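Local coordinates for protein benzoate transport porin BenP (Acinetobacter baumannii AB307-0294, PDB 5DL8) that probably acts as an outer-membrane porin of the OprD family, letting small solutes, perhaps benzoate among them, pass through a beta-barrel channel, at residues D198-I203 against G220-L225; L128-L133 against W153-K158; L137-V142 against E216-N221; F251-D256 against S291-P296. One frame throughout, in Å; residues are numbered along the deposited sequence. Where two conformers were deposited one is given.

Interaction 1: residues D198-I203 against G220-L225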
loop_
_atom_site.group_PDB
_atom_site.type_symbol
_atom_site.label_atom_id
_atom_site.label_comp_id
_atom_site.label_asym_id
_atom_site.label_seq_id
_atom_site.Cartn_x
_atom_site.Cartn_y
_atom_site.Cartn_z
ATOM N N ASP A 198 -1.849 20.181 7.654
ATOM C CA ASP A 198 -0.594 20.767 7.173
ATOM C C ASP A 198 0.564 19.781 6.992
ATOM O O ASP A 198 1.511 20.043 6.234
ATOM C CB ASP A 198 -0.172 21.957 8.015
ATOM C CG ASP A 198 -1.126 23.155 7.861
ATOM O OD1 ASP A 198 -1.901 23.236 6.884
ATOM O OD2 ASP A 198 -1.109 24.031 8.715
ATOM N N GLY A 199 0.511 18.622 7.597
ATOM C CA GLY A 199 1.581 17.668 7.324
ATOM C C GLY A 199 1.657 16.489 8.259
ATOM O O GLY A 199 1.079 16.517 9.347
ATOM N N LEU A 200 2.408 15.476 7.797
ATOM C CA LEU A 200 2.713 14.278 8.513
ATOM C C LEU A 200 4.178 14.337 8.904
ATOM O O LEU A 200 5.040 14.351 8.033
ATOM C CB LEU A 200 2.471 13.061 7.584
ATOM C CG LEU A 200 2.910 11.743 8.116
ATOM C CD1 LEU A 200 2.204 11.415 9.427
ATOM C CD2 LEU A 200 2.600 10.618 7.140
ATOM N N ASN A 201 4.450 14.305 10.206
ATOM C CA ASN A 201 5.822 14.250 10.760
ATOM C C ASN A 201 5.964 12.856 11.323
ATOM O O ASN A 201 5.118 12.400 12.106
ATOM C CB ASN A 201 6.007 15.292 11.895
ATOM C CG ASN A 201 5.512 16.690 11.487
ATOM O OD1 ASN A 201 6.046 17.303 10.575
ATOM N ND2 ASN A 201 4.510 17.194 12.193
ATOM N N TYR A 202 6.976 12.154 10.882
ATOM C CA TYR A 202 7.103 10.735 11.269
ATOM C C TYR A 202 8.528 10.323 11.682
ATOM O O TYR A 202 9.484 10.947 11.281
ATOM C CB TYR A 202 6.554 9.785 10.139
ATOM C CG TYR A 202 7.439 9.623 8.960
ATOM C CD1 TYR A 202 8.372 8.563 8.890
ATOM C CD2 TYR A 202 7.330 10.472 7.863
ATOM C CE1 TYR A 202 9.188 8.394 7.806
ATOM C CE2 TYR A 202 8.195 10.292 6.781
ATOM C CZ TYR A 202 9.112 9.277 6.747
ATOM O OH TYR A 202 9.930 9.127 5.620
ATOM N N ILE A 203 8.613 9.237 12.432
ATOM C CA ILE A 203 9.892 8.479 12.707
ATOM C C ILE A 203 9.611 7.000 12.543
ATOM O O ILE A 203 8.510 6.511 12.937
ATOM C CB ILE A 203 10.607 8.895 14.027
ATOM C CG1 ILE A 203 11.740 7.928 14.480
ATOM C CG2 ILE A 203 9.622 9.037 15.129
ATOM C CD1 ILE A 203 12.834 8.627 15.297
ATOM N N GLY A 220 3.760 8.453 13.788
ATOM C CA GLY A 220 3.311 9.456 12.805
ATOM C C GLY A 220 2.384 10.515 13.404
ATOM O O GLY A 220 1.349 10.173 13.964
ATOM N N ASN A 221 2.777 11.772 13.249
ATOM C CA ASN A 221 1.971 12.910 13.764
ATOM C C ASN A 221 1.332 13.505 12.517
ATOM O O ASN A 221 1.971 14.226 11.731
ATOM C CB ASN A 221 2.833 13.912 14.609
ATOM C CG ASN A 221 2.194 15.278 14.773
ATOM O OD1 ASN A 221 2.820 16.242 14.519
ATOM N ND2 ASN A 221 0.982 15.353 15.137
ATOM N N LEU A 222 0.077 13.147 12.300
ATOM C CA LEU A 222 -0.630 13.704 11.171
ATOM C C LEU A 222 -1.298 15.015 11.624
ATOM O O LEU A 222 -2.289 14.948 12.206
ATOM C CB LEU A 222 -1.599 12.591 10.587
ATOM C CG LEU A 222 -2.298 12.846 9.279
ATOM C CD1 LEU A 222 -1.422 13.229 8.106
ATOM C CD2 LEU A 222 -3.148 11.637 8.967
ATOM N N GLU A 223 -0.671 16.156 11.443
ATOM C CA GLU A 223 -1.119 17.377 12.148
ATOM C C GLU A 223 -2.605 17.668 12.029
ATOM O O GLU A 223 -3.129 17.620 10.906
ATOM C CB GLU A 223 -0.333 18.592 11.719
ATOM C CG GLU A 223 1.151 18.560 12.066
ATOM C CD GLU A 223 1.903 19.788 11.582
ATOM O OE1 GLU A 223 1.261 20.800 11.223
ATOM O OE2 GLU A 223 3.144 19.743 11.507
ATOM N N ASP A 224 -3.295 17.903 13.159
ATOM C CA ASP A 224 -4.757 18.343 13.277
ATOM C C ASP A 224 -5.739 17.221 12.975
ATOM O O ASP A 224 -6.942 17.412 12.995
ATOM C CB ASP A 224 -5.141 19.518 12.316
ATOM C CG ASP A 224 -3.977 20.549 12.061
ATOM O OD1 ASP A 224 -3.714 21.193 13.092
ATOM O OD2 ASP A 224 -3.374 20.681 10.847
ATOM N N LEU A 225 -5.229 16.032 12.612
ATOM C CA LEU A 225 -6.089 14.849 12.414
ATOM C C LEU A 225 -5.887 13.806 13.579
ATOM O O LEU A 225 -6.747 13.669 14.455
ATOM C CB LEU A 225 -5.881 14.266 10.989
ATOM C CG LEU A 225 -5.873 15.296 9.834
ATOM C CD1 LEU A 225 -5.726 14.639 8.449
ATOM C CD2 LEU A 225 -7.194 16.025 9.867
#

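Interaction 2: residues L128-L133 against W153-K158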
loop_
_atom_site.group_PDB
_atom_site.type_symbol
_atom_site.label_atom_id
_atom_site.label_comp_id
_atom_site.label_asym_id
_atom_site.label_seq_id
_atom_site.Cartn_x
_atom_site.Cartn_y
_atom_site.Cartn_z
ATOM N N LEU A 128 19.523 12.088 2.362
ATOM C CA LEU A 128 18.495 13.135 2.551
ATOM C C LEU A 128 17.770 13.252 1.178
ATOM O O LEU A 128 18.445 13.381 0.126
ATOM C CB LEU A 128 19.126 14.495 2.933
ATOM C CG LEU A 128 18.242 15.770 2.863
ATOM C CD1 LEU A 128 17.221 15.738 4.020
ATOM C CD2 LEU A 128 19.060 17.075 2.788
ATOM N N SER A 129 16.431 13.217 1.188
ATOM C CA SER A 129 15.656 13.365 -0.069
ATOM C C SER A 129 14.614 14.507 0.041
ATOM O O SER A 129 13.925 14.615 1.059
ATOM C CB SER A 129 14.992 12.023 -0.456
ATOM O OG SER A 129 16.013 11.054 -0.611
ATOM N N VAL A 130 14.539 15.364 -0.978
ATOM C CA VAL A 130 13.586 16.418 -0.993
ATOM C C VAL A 130 12.865 16.409 -2.361
ATOM O O VAL A 130 13.517 16.480 -3.422
ATOM C CB VAL A 130 14.279 17.789 -0.854
ATOM C CG1 VAL A 130 13.259 18.940 -0.868
ATOM C CG2 VAL A 130 15.244 17.862 0.341
ATOM N N GLY A 131 11.523 16.346 -2.287
ATOM C CA GLY A 131 10.583 16.381 -3.430
ATOM C C GLY A 131 9.629 15.177 -3.361
ATOM O O GLY A 131 8.930 14.925 -2.393
ATOM N N GLU A 132 9.588 14.411 -4.438
ATOM C CA GLU A 132 8.687 13.255 -4.533
ATOM C C GLU A 132 9.335 12.107 -3.726
ATOM O O GLU A 132 10.471 11.758 -3.933
ATOM C CB GLU A 132 8.412 12.887 -6.033
ATOM C CG GLU A 132 7.541 11.677 -6.233
ATOM C CD GLU A 132 7.170 11.371 -7.668
ATOM O OE1 GLU A 132 8.084 11.265 -8.536
ATOM O OE2 GLU A 132 5.950 11.185 -7.905
ATOM N N LEU A 133 8.528 11.468 -2.901
ATOM C CA LEU A 133 8.949 10.358 -2.138
ATOM C C LEU A 133 8.019 9.142 -2.419
ATOM O O LEU A 133 6.788 9.250 -2.388
ATOM C CB LEU A 133 8.777 10.747 -0.648
ATOM C CG LEU A 133 9.352 12.071 -0.142
ATOM C CD1 LEU A 133 9.087 12.289 1.351
ATOM C CD2 LEU A 133 10.866 12.129 -0.480
ATOM N N TRP A 153 4.925 14.091 -1.319
ATOM C CA TRP A 153 5.865 15.148 -1.510
ATOM C C TRP A 153 6.313 15.621 -0.139
ATOM O O TRP A 153 5.459 15.920 0.718
ATOM C CB TRP A 153 5.191 16.284 -2.239
ATOM C CG TRP A 153 6.060 17.468 -2.685
ATOM C CD1 TRP A 153 6.192 18.740 -2.054
ATOM C CD2 TRP A 153 6.799 17.552 -3.893
ATOM N NE1 TRP A 153 6.991 19.552 -2.826
ATOM C CE2 TRP A 153 7.389 18.840 -3.944
ATOM C CE3 TRP A 153 7.020 16.658 -4.959
ATOM C CZ2 TRP A 153 8.204 19.240 -5.021
ATOM C CZ3 TRP A 153 7.827 17.071 -6.022
ATOM C CH2 TRP A 153 8.406 18.345 -6.032
ATOM N N GLY A 154 7.619 15.742 0.026
ATOM C CA GLY A 154 8.195 16.192 1.328
ATOM C C GLY A 154 9.683 16.025 1.407
ATOM O O GLY A 154 10.360 16.002 0.391
ATOM N N THR A 155 10.199 15.971 2.641
ATOM C CA THR A 155 11.597 15.740 2.917
ATOM C C THR A 155 11.737 14.591 3.834
ATOM O O THR A 155 10.981 14.529 4.820
ATOM C CB THR A 155 12.138 16.924 3.658
ATOM O OG1 THR A 155 11.729 18.079 2.952
ATOM C CG2 THR A 155 13.622 16.881 3.733
ATOM N N ASN A 156 12.671 13.686 3.548
ATOM C CA ASN A 156 13.074 12.679 4.530
ATOM C C ASN A 156 14.545 12.377 4.616
ATOM O O ASN A 156 15.302 12.762 3.746
ATOM C CB ASN A 156 12.261 11.386 4.396
ATOM C CG ASN A 156 12.566 10.543 3.118
ATOM O OD1 ASN A 156 13.524 10.723 2.360
ATOM N ND2 ASN A 156 11.785 9.534 2.989
ATOM N N LEU A 157 14.922 11.726 5.724
ATOM C CA LEU A 157 16.330 11.414 6.104
ATOM C C LEU A 157 16.349 9.965 6.547
ATOM O O LEU A 157 15.518 9.572 7.383
ATOM C CB LEU A 157 16.861 12.317 7.217
ATOM C CG LEU A 157 18.345 12.199 7.592
ATOM C CD1 LEU A 157 19.237 12.472 6.387
ATOM C CD2 LEU A 157 18.683 13.152 8.749
ATOM N N LYS A 158 17.174 9.169 5.865
ATOM C CA LYS A 158 17.381 7.708 6.151
ATOM C C LYS A 158 18.795 7.428 6.561
ATOM O O LYS A 158 19.699 7.882 5.895
ATOM C CB LYS A 158 17.234 6.884 4.888
ATOM C CG LYS A 158 15.959 7.121 4.236
ATOM C CD LYS A 158 15.833 6.238 3.049
ATOM C CE LYS A 158 14.549 6.572 2.377
ATOM N NZ LYS A 158 14.211 5.395 1.560
HETATM O O HOH W 1 15.842 10.005 1.959
#

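Interaction 3: residues L137-V142 against E216-N221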
loop_
_atom_site.group_PDB
_atom_site.type_symbol
_atom_site.label_atom_id
_atom_site.label_comp_id
_atom_site.label_asym_id
_atom_site.label_seq_id
_atom_site.Cartn_x
_atom_site.Cartn_y
_atom_site.Cartn_z
ATOM N N LEU A 137 5.853 2.670 4.249
ATOM C CA LEU A 137 5.661 2.828 5.673
ATOM C C LEU A 137 4.226 2.673 6.056
ATOM O O LEU A 137 3.277 2.797 5.228
ATOM C CB LEU A 137 6.073 4.242 6.079
ATOM C CG LEU A 137 7.618 4.454 5.939
ATOM C CD1 LEU A 137 7.891 5.922 5.899
ATOM C CD2 LEU A 137 8.498 3.784 6.995
ATOM N N PRO A 138 3.997 2.455 7.335
ATOM C CA PRO A 138 2.637 2.725 7.880
ATOM C C PRO A 138 2.072 4.132 7.499
ATOM O O PRO A 138 2.830 5.110 7.363
ATOM C CB PRO A 138 2.932 2.705 9.355
ATOM C CG PRO A 138 4.027 1.579 9.417
ATOM C CD PRO A 138 4.940 2.031 8.364
ATOM N N VAL A 139 0.774 4.259 7.350
ATOM C CA VAL A 139 0.194 5.381 6.719
ATOM C C VAL A 139 0.508 5.645 5.179
ATOM O O VAL A 139 -0.426 5.846 4.406
ATOM C CB VAL A 139 0.542 6.764 7.452
ATOM C CG1 VAL A 139 -0.438 7.842 6.912
ATOM C CG2 VAL A 139 0.465 6.686 8.993
ATOM N N THR A 140 1.814 5.733 4.806
ATOM C CA THR A 140 2.247 6.123 3.505
ATOM C C THR A 140 2.889 4.920 2.854
ATOM O O THR A 140 4.108 4.687 3.021
ATOM C CB THR A 140 3.195 7.324 3.626
ATOM O OG1 THR A 140 4.328 6.968 4.365
ATOM C CG2 THR A 140 2.463 8.549 4.297
ATOM N N ALA A 141 2.157 4.080 2.161
ATOM C CA ALA A 141 2.807 2.845 1.565
ATOM C C ALA A 141 2.935 2.872 0.029
ATOM O O ALA A 141 2.564 3.862 -0.621
ATOM C CB ALA A 141 2.026 1.581 1.987
ATOM N N VAL A 142 3.457 1.790 -0.549
ATOM C CA VAL A 142 3.259 1.471 -2.008
ATOM C C VAL A 142 1.719 1.366 -2.309
ATOM O O VAL A 142 1.157 0.486 -1.577
ATOM C CB VAL A 142 3.902 0.061 -2.291
ATOM C CG1 VAL A 142 3.909 -0.295 -3.805
ATOM C CG2 VAL A 142 5.289 -0.027 -1.620
ATOM N N GLU A 216 9.952 -3.295 14.406
ATOM C CA GLU A 216 9.805 -1.963 13.785
ATOM C C GLU A 216 8.990 -1.104 14.757
ATOM O O GLU A 216 7.997 -1.558 15.305
ATOM C CB GLU A 216 9.237 -2.127 12.337
ATOM C CG GLU A 216 8.810 -0.790 11.701
ATOM C CD GLU A 216 8.425 -0.868 10.244
ATOM O OE1 GLU A 216 8.356 -1.992 9.664
ATOM O OE2 GLU A 216 8.134 0.201 9.628
ATOM N N TYR A 217 9.420 0.104 15.030
ATOM C CA TYR A 217 8.545 1.044 15.664
ATOM C C TYR A 217 8.313 2.221 14.767
ATOM O O TYR A 217 9.274 2.789 14.203
ATOM C CB TYR A 217 9.222 1.581 16.924
ATOM C CG TYR A 217 8.484 2.751 17.529
ATOM C CD1 TYR A 217 7.263 2.561 18.172
ATOM C CD2 TYR A 217 8.973 4.029 17.446
ATOM C CE1 TYR A 217 6.528 3.655 18.690
ATOM C CE2 TYR A 217 8.322 5.103 18.067
ATOM C CZ TYR A 217 7.069 4.927 18.652
ATOM O OH TYR A 217 6.345 5.988 19.203
ATOM N N TYR A 218 7.076 2.684 14.680
ATOM C CA TYR A 218 6.791 3.910 13.859
ATOM C C TYR A 218 5.956 4.854 14.656
ATOM O O TYR A 218 5.002 4.461 15.337
ATOM C CB TYR A 218 5.928 3.492 12.614
ATOM C CG TYR A 218 5.373 4.599 11.773
ATOM C CD1 TYR A 218 6.075 5.130 10.733
ATOM C CD2 TYR A 218 4.100 5.096 12.016
ATOM C CE1 TYR A 218 5.514 6.155 9.932
ATOM C CE2 TYR A 218 3.545 6.124 11.272
ATOM C CZ TYR A 218 4.280 6.677 10.271
ATOM O OH TYR A 218 3.648 7.671 9.568
ATOM N N PHE A 219 6.211 6.123 14.466
ATOM C CA PHE A 219 5.348 7.169 15.022
ATOM C C PHE A 219 5.056 8.176 13.926
ATOM O O PHE A 219 5.966 8.650 13.196
ATOM C CB PHE A 219 5.886 7.877 16.265
ATOM C CG PHE A 219 5.000 9.062 16.747
ATOM C CD1 PHE A 219 3.746 8.853 17.333
ATOM C CD2 PHE A 219 5.402 10.379 16.579
ATOM C CE1 PHE A 219 2.925 9.948 17.800
ATOM C CE2 PHE A 219 4.578 11.458 17.041
ATOM C CZ PHE A 219 3.342 11.213 17.661
ATOM N N GLY A 220 3.760 8.453 13.788
ATOM C CA GLY A 220 3.311 9.456 12.805
ATOM C C GLY A 220 2.384 10.515 13.404
ATOM O O GLY A 220 1.349 10.173 13.964
ATOM N N ASN A 221 2.777 11.772 13.249
ATOM C CA ASN A 221 1.971 12.910 13.764
ATOM C C ASN A 221 1.332 13.505 12.517
ATOM O O ASN A 221 1.971 14.226 11.731
ATOM C CB ASN A 221 2.833 13.912 14.609
ATOM C CG ASN A 221 2.194 15.278 14.773
ATOM O OD1 ASN A 221 2.820 16.242 14.519
ATOM N ND2 ASN A 221 0.982 15.353 15.137
HETATM O O HOH W 2 5.064 7.656 6.910
#

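Interaction 4: residues F251-D256 against S291-P296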
loop_
_atom_site.group_PDB
_atom_site.type_symbol
_atom_site.label_atom_id
_atom_site.label_comp_id
_atom_site.label_asym_id
_atom_site.label_seq_id
_atom_site.Cartn_x
_atom_site.Cartn_y
_atom_site.Cartn_z
ATOM N N PHE A 251 -1.169 -1.467 16.474
ATOM C CA PHE A 251 -1.438 -0.060 16.106
ATOM C C PHE A 251 -2.242 0.683 17.222
ATOM O O PHE A 251 -3.264 0.160 17.743
ATOM C CB PHE A 251 -2.254 0.088 14.766
ATOM C CG PHE A 251 -1.562 -0.350 13.514
ATOM C CD1 PHE A 251 -1.559 -1.644 13.139
ATOM C CD2 PHE A 251 -1.022 0.551 12.682
ATOM C CE1 PHE A 251 -0.914 -2.065 11.978
ATOM C CE2 PHE A 251 -0.396 0.198 11.516
ATOM C CZ PHE A 251 -0.330 -1.109 11.139
ATOM N N ASN A 252 -1.898 1.940 17.411
ATOM C CA ASN A 252 -2.695 2.815 18.292
ATOM C C ASN A 252 -2.915 4.120 17.560
ATOM O O ASN A 252 -1.948 4.747 17.234
ATOM C CB ASN A 252 -1.914 3.129 19.562
ATOM C CG ASN A 252 -2.758 3.756 20.719
ATOM O OD1 ASN A 252 -3.134 4.958 20.715
ATOM N ND2 ASN A 252 -2.978 2.968 21.740
ATOM N N ALA A 253 -4.181 4.508 17.420
ATOM C CA ALA A 253 -4.636 5.802 16.783
ATOM C C ALA A 253 -5.535 6.681 17.746
ATOM O O ALA A 253 -6.567 6.269 18.247
ATOM C CB ALA A 253 -5.395 5.515 15.498
ATOM N N LYS A 254 -5.133 7.914 17.882
ATOM C CA LYS A 254 -5.792 8.844 18.721
ATOM C C LYS A 254 -5.836 10.234 18.162
ATOM O O LYS A 254 -4.820 10.731 17.679
ATOM C CB LYS A 254 -5.010 8.883 20.049
ATOM C CG LYS A 254 -5.845 9.268 21.188
ATOM C CD LYS A 254 -6.625 8.036 21.671
ATOM C CE LYS A 254 -7.598 8.446 22.834
ATOM N NZ LYS A 254 -8.820 9.306 22.461
ATOM N N ASP A 255 -6.950 10.958 18.292
ATOM C CA ASP A 255 -6.968 12.275 17.524
ATOM C C ASP A 255 -5.950 13.350 18.019
ATOM O O ASP A 255 -5.661 13.335 19.176
ATOM C CB ASP A 255 -8.377 12.839 17.336
ATOM C CG ASP A 255 -8.926 13.224 18.534
ATOM O OD1 ASP A 255 -8.311 12.841 19.578
ATOM O OD2 ASP A 255 -9.888 13.932 18.505
ATOM N N ASP A 256 -5.405 14.203 17.103
ATOM C CA ASP A 256 -4.297 15.180 17.383
ATOM C C ASP A 256 -4.964 16.489 17.688
ATOM O O ASP A 256 -5.559 17.136 16.767
ATOM C CB ASP A 256 -3.271 15.421 16.251
ATOM C CG ASP A 256 -2.187 16.505 16.618
ATOM O OD1 ASP A 256 -1.524 16.419 17.660
ATOM O OD2 ASP A 256 -1.953 17.459 15.845
ATOM N N SER A 291 -13.798 3.930 18.545
ATOM C CA SER A 291 -13.970 4.278 17.143
ATOM C C SER A 291 -13.485 3.110 16.266
ATOM O O SER A 291 -12.790 2.181 16.718
ATOM C CB SER A 291 -13.288 5.585 16.776
ATOM O OG SER A 291 -11.886 5.394 16.511
ATOM N N ALA A 292 -13.958 3.134 14.992
ATOM C CA ALA A 292 -13.284 2.395 13.905
ATOM C C ALA A 292 -11.798 2.843 13.791
ATOM O O ALA A 292 -11.420 3.983 14.183
ATOM C CB ALA A 292 -14.020 2.669 12.552
ATOM N N TYR A 293 -10.958 1.943 13.254
ATOM C CA TYR A 293 -9.580 2.253 12.965
ATOM C C TYR A 293 -9.537 3.221 11.750
ATOM O O TYR A 293 -10.066 2.910 10.756
ATOM C CB TYR A 293 -8.693 1.008 12.740
ATOM C CG TYR A 293 -7.259 1.409 12.843
ATOM C CD1 TYR A 293 -6.659 1.464 14.074
ATOM C CD2 TYR A 293 -6.543 1.864 11.759
ATOM C CE1 TYR A 293 -5.381 1.910 14.226
ATOM C CE2 TYR A 293 -5.250 2.358 11.902
ATOM C CZ TYR A 293 -4.686 2.387 13.141
ATOM O OH TYR A 293 -3.413 2.877 13.436
ATOM N N PRO A 294 -8.952 4.428 11.880
ATOM C CA PRO A 294 -8.965 5.441 10.781
ATOM C C PRO A 294 -7.972 5.230 9.668
ATOM O O PRO A 294 -6.847 4.835 9.876
ATOM C CB PRO A 294 -8.553 6.726 11.546
ATOM C CG PRO A 294 -7.607 6.233 12.574
ATOM C CD PRO A 294 -8.093 4.881 13.010
ATOM N N LEU A 295 -8.357 5.604 8.491
ATOM C CA LEU A 295 -7.507 5.696 7.282
ATOM C C LEU A 295 -7.682 7.133 6.745
ATOM O O LEU A 295 -8.743 7.671 6.834
ATOM C CB LEU A 295 -8.039 4.669 6.255
ATOM C CG LEU A 295 -7.549 3.345 6.797
ATOM C CD1 LEU A 295 -8.604 2.315 7.247
ATOM C CD2 LEU A 295 -6.288 2.839 6.113
ATOM N N PRO A 296 -6.617 7.746 6.220
ATOM C CA PRO A 296 -6.704 8.962 5.555
ATOM C C PRO A 296 -7.566 8.883 4.266
ATOM O O PRO A 296 -7.781 7.814 3.738
ATOM C CB PRO A 296 -5.267 9.356 5.281
ATOM C CG PRO A 296 -4.368 8.178 5.706
ATOM C CD PRO A 296 -5.261 7.100 6.217
#

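Interaction 1: residues D198-I203 against G220-L225
The side-chain nitrogen of Asn201 has both of its N-H groups engaged across the contact. One reaches Asn221 OD1, with Asn201 ND2 3.0 Å away, and the other reaches Glu223 OE2, also 3.0 Å from ND2. Both acceptors lie almost exactly in the Asn201 amide plane, so the amide is fixed against rotation about its last bond. Its first torsion (chi1 -49°) sets CG beside the backbone N and swings the group across to the other strand. There it runs alongside Asn221, the two amide planes 35° apart, while Glu223, extended beyond CG, crosses it obliquely and offers the anti lone pair of OE2. Arg171 completes this group, with a salt bridge to Glu223 OE2 and a hydrogen bond to Asn201 OD1, and Asn227 accepts from Asn221 ND2. An amide suits this spot because it donates and accepts at once.

The backbones that carry these side chains run antiparallel. Asn201 and Asn221 form a hydrogen-bonded pair, Asn221 N lying 2.7 Å from Asn201 O, and Glu223 N adds a bond of 2.8 Å to Gly199 O. On the opposite face Leu200 CB meets Leu222 CD1 at 3.9 Å. Gly220, lacking a side chain, lets Leu200 CD1 come to 4.1 Å from its CA. Gly199 adopts an extended backbone shape in which a CB would strike the preceding carbonyl. The whole is the open end of an antiparallel beta hairpin, strands 200-210 and 213-222, in the wall of a porin barrel.

Interaction 2: residues L128-L133 against W153-K158
Flat against the neighbouring backbone, the indole of Trp153 lies with one face over Gly131 in an antiparallel strand pair of the porin barrel wall. Gly131 CA stands 3.7 Å from the centroid of the six-membered ring and only 5° off its normal, a CH-pi contact that a residue without a side chain permits. Trp153 CG is anti to its backbone N (chi1 -174°), which lays the ring along the strand partner. Both chains turn a corner at the hydrogen-bonded pair Gly131 and Gly154, and two glycines suit such a bend: the backbone of Gly131 would press a CB onto the carbonyl before it. Leu133 takes advantage of the second one, its CD1 resting 3.8 Å from Gly154 C, and its tip faces that of Asn156. Further along, on the same face as Trp153, the methyl groups of Val130 and Thr155 point the same way side by side, and Leu128 CD1 crosses obliquely to Thr155 CG2 at 3.8 Å. On the other face Asn156 holds its CG between backbone N and carbonyl carbon, and its ND2 bonds to Tyr202 OH. A water bridges Asn156 to its pair partner Ser129, 2.8 Å from Ser129 OG and donating to Asn156 OD1.

Interaction 3: residues L137-V142 against E216-N221
Residues 137-142 form an irregular turn set against the inner face of strand 216-221, Pro138 and Tyr218 being the nearest pair with CA atoms 7.4 Å apart. Val139, with phi 64° and psi -55°, sits at the centre of a classic gamma turn in which Thr140 N makes a weak bond to Pro138 O, and a further bond from Leu137 N to Thr140 O tightens the bend.

Tyr218 carries the contact. Its CG is anti to the backbone N (chi1 172°), so the ring leaves the strand and runs along it past Gly220, whose bare CA is 3.7 Å from Tyr218 OH. Pro138 lies over the ring face, its CB 3.9 Å from the centroid, nearly on the normal; a rigid, flat-sided proline makes a good lid for an aromatic and its CB-H groups can point into the pi cloud. Val139 crosses at about a right angle, with CG2 3.4 Å from Tyr218 OH.

Residues 137-142 belong to the loop between strands 132-133 and 151-153, the third extracellular loop of the 18-stranded OprD-type barrel, which folds into the lumen and, as in relatives, probably narrows the channel. Polar atoms at this inner site are linked by a water, 2.7 Å from Thr140 OG1 and 3.0 Å from Tyr218 OH, which also donates weakly to Pro138 O. At the other end Glu216 reaches tip to tip toward Pro138, OE2 standing 3.9 Å from CD, while its charge is answered by a salt bridge to Arg206.

Interaction 4: residues F251-D256 against S291-P296
Residues 291-296, an irregular piece of chain, pass across strand 251-255 and make no backbone hydrogen bond to it; the closest CA atoms, those of Ala253 and Tyr293, are 7.2 Å apart. Strand alternation turns Phe251 and Ala253 toward the loop and Asn252 and Lys254 away from it, so the contact is made by every second residue.

Tyr293 reaches in with its CG anti to the backbone N (chi1 -164°), laying the phenol end against Phe251. Its OH comes to 3.3 Å from Phe251 CB, and its CE1 to 3.7 Å from the same carbon. The two aromatic side chains cross at about a right angle, their planes 70° apart and centroids 5.7 Å apart, which is an oblique meeting and no stack. Phe305 lies edge-to-face with both rings, and Lys228 supplies the hydrogen bond that satisfies the buried phenol oxygen, so a tyrosine suits a place that is apolar along the ring and polar at its tip.

Ala253 is small enough to let the loop approach: its methyl meets Tyr293 CE1 at 3.8 Å and Pro294 CD at 3.7 Å. Pro294 turns its own CD over one face of the Tyr293 ring, 3.5 Å above the plane, so tyrosine and proline pack as one unit against the strand. This is an inward-folded loop of an OprD-family barrel packed on the channel-facing side of the wall, the long seventh loop that in relatives works with the third to shape the pore constriction.

How the interactions relate
From the N terminus, interaction 2 comes first, pairing strands at the base of the long loop that holds 137-142. Interaction 3 starts inside that loop, so the two cross: 137-142 lies between the strands of interaction 2, and its partner far beyond them. Interaction 1 opens later and ends on the same strand as interaction 3, sharing Gly220 and Asn221. Interaction 4 follows in series after all of them, bringing a second long loop to the wall. Interactions 1 and 2 are wall seams, joined through Tyr202 and Asn156; interactions 3 and 4 bind loops to the inside, and Val139 touches Pro296. Leu225 and Asp256 connect interactions 1 and 4.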